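Local coordinates for protein inosine-uridine nucleoside N-ribohydrolase (Xanthomonas oryzae pv. oryzae, PDB 4P5F) that binds calcium and ADP-ribose in a nucleoside hydrolase-type fold, and probably acts on N-glycosyl bonds as its family does, at residues 166-171 with 217-222. Residues are numbered along the deposited sequence; the frame is centred on the assembly and turned at random.
Sequences DLVREK and LGIPLR
R169 and L217 bring the two backbones closest, their CA atoms 5.8 Å apart, where the last turns of helix 155-171 run beside the loop that leads from helix 204-217 into strand 221-224. That second helix ends in a Schellman motif, with G218 taking the positive phi (77°) that turns the chain toward the strand. At this helix end L217 O accepts one hydrogen bond from R169 NH1, 2.8 Å long and bent to 144° at the hydrogen. The oxygen lies at the guanidinium edge, near its plane, whereas the donor sits well above the carbonyl plane. With CG anti to the backbone N (chi1 -176°) and a bend at chi2, the arginine chain runs past L217 O, R169 CD lying 3.6 Å from it. Deeper in, I219 CD1 rests on the helix backbone, 3.2 Å from V168 O and close to R169 CA. V168 crosses I219 at about a right angle, V168 CG1 lying 3.8 Å from I219 CD1; V168 also touches L139, and I219 touches V172 and I175. The C-terminal turn before strand 172-178 thus packs on the helix-to-strand turn before strand 221-224, its neighbour in the parallel part of a Rossmann-like alpha/beta sheet, away from the calcium site.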
# COMPACT_ATOMS: atom_id res chain seq x y z
N ASP A 166 9.47 -22.09 7.82
CA ASP A 166 8.74 -23.12 8.56
C ASP A 166 7.45 -22.54 9.16
O ASP A 166 6.36 -23.07 8.96
CB ASP A 166 9.64 -23.78 9.62
CG ASP A 166 10.31 -22.77 10.57
OD1 ASP A 166 10.75 -21.70 10.09
OD2 ASP A 166 10.39 -23.04 11.79
N LEU A 167 7.59 -21.42 9.87
CA LEU A 167 6.44 -20.78 10.47
C LEU A 167 5.48 -20.23 9.41
O LEU A 167 4.27 -20.38 9.55
CB LEU A 167 6.86 -19.66 11.43
CG LEU A 167 7.77 -20.09 12.59
CD1 LEU A 167 8.13 -18.91 13.47
CD2 LEU A 167 7.10 -21.19 13.42
N VAL A 168 6.02 -19.62 8.36
CA VAL A 168 5.16 -18.96 7.36
C VAL A 168 4.24 -19.97 6.69
O VAL A 168 3.05 -19.72 6.49
CB VAL A 168 5.98 -18.18 6.30
CG1 VAL A 168 5.05 -17.53 5.29
CG2 VAL A 168 6.82 -17.12 6.97
N ARG A 169 4.81 -21.13 6.38
CA ARG A 169 4.05 -22.22 5.80
C ARG A 169 2.78 -22.51 6.61
O ARG A 169 1.70 -22.66 6.05
CB ARG A 169 4.93 -23.46 5.68
CG ARG A 169 4.25 -24.63 5.01
CD ARG A 169 5.23 -25.50 4.26
NE ARG A 169 4.71 -26.85 4.08
CZ ARG A 169 3.79 -27.20 3.18
NH1 ARG A 169 3.28 -26.28 2.36
NH2 ARG A 169 3.37 -28.46 3.10
N GLU A 170 2.92 -22.54 7.94
CA GLU A 170 1.82 -22.97 8.80
C GLU A 170 0.95 -21.82 9.31
O GLU A 170 -0.22 -22.01 9.64
CB GLU A 170 2.36 -23.80 9.97
CG GLU A 170 3.49 -24.78 9.57
CD GLU A 170 3.18 -26.25 9.89
OE1 GLU A 170 1.99 -26.59 10.09
OE2 GLU A 170 4.13 -27.06 9.94
N LYS A 171 1.53 -20.61 9.35
CA LYS A 171 0.90 -19.50 10.07
C LYS A 171 0.51 -18.29 9.21
O LYS A 171 -0.03 -17.32 9.72
CB LYS A 171 1.80 -19.06 11.22
CG LYS A 171 1.89 -20.08 12.35
CD LYS A 171 0.52 -20.33 12.96
CE LYS A 171 0.64 -21.04 14.29
NZ LYS A 171 1.58 -20.32 15.20
N LEU A 217 6.53 -22.75 -0.92
CA LEU A 217 5.96 -23.07 0.39
C LEU A 217 4.44 -23.32 0.39
O LEU A 217 3.86 -23.72 1.40
CB LEU A 217 6.29 -21.97 1.41
CG LEU A 217 7.76 -21.79 1.78
CD1 LEU A 217 7.92 -20.70 2.82
CD2 LEU A 217 8.36 -23.11 2.27
N GLY A 218 3.79 -23.07 -0.75
CA GLY A 218 2.36 -23.26 -0.85
C GLY A 218 1.55 -22.14 -0.20
O GLY A 218 0.41 -22.35 0.21
N ILE A 219 2.13 -20.96 -0.07
CA ILE A 219 1.38 -19.81 0.47
C ILE A 219 0.69 -19.09 -0.67
O ILE A 219 1.37 -18.63 -1.59
CB ILE A 219 2.31 -18.77 1.11
CG1 ILE A 219 3.34 -19.42 2.03
CG2 ILE A 219 1.48 -17.75 1.85
CD1 ILE A 219 2.74 -19.88 3.31
N PRO A 220 -0.65 -18.97 -0.63
CA PRO A 220 -1.39 -18.26 -1.69
C PRO A 220 -0.90 -16.82 -1.85
O PRO A 220 -0.75 -16.10 -0.84
CB PRO A 220 -2.82 -18.25 -1.16
CG PRO A 220 -2.89 -19.51 -0.33
CD PRO A 220 -1.57 -19.52 0.39
N LEU A 221 -0.63 -16.45 -3.10
CA LEU A 221 -0.17 -15.12 -3.49
C LEU A 221 -1.27 -14.38 -4.23
O LEU A 221 -1.88 -14.94 -5.15
CB LEU A 221 0.99 -15.22 -4.47
CG LEU A 221 2.49 -15.17 -4.16
CD1 LEU A 221 3.25 -15.11 -5.48
CD2 LEU A 221 2.87 -14.00 -3.25
N ARG A 222 -1.51 -13.13 -3.88
CA ARG A 222 -2.45 -12.30 -4.62
C ARG A 222 -1.75 -11.01 -5.03
O ARG A 222 -1.36 -10.21 -4.18
CB ARG A 222 -3.70 -12.00 -3.79
CG ARG A 222 -4.80 -11.26 -4.56
CD ARG A 222 -6.09 -11.19 -3.74
NE ARG A 222 -6.74 -12.49 -3.68
CZ ARG A 222 -7.82 -12.77 -2.96
NH1 ARG A 222 -8.40 -11.85 -2.21
NH2 ARG A 222 -8.32 -14.00 -3.00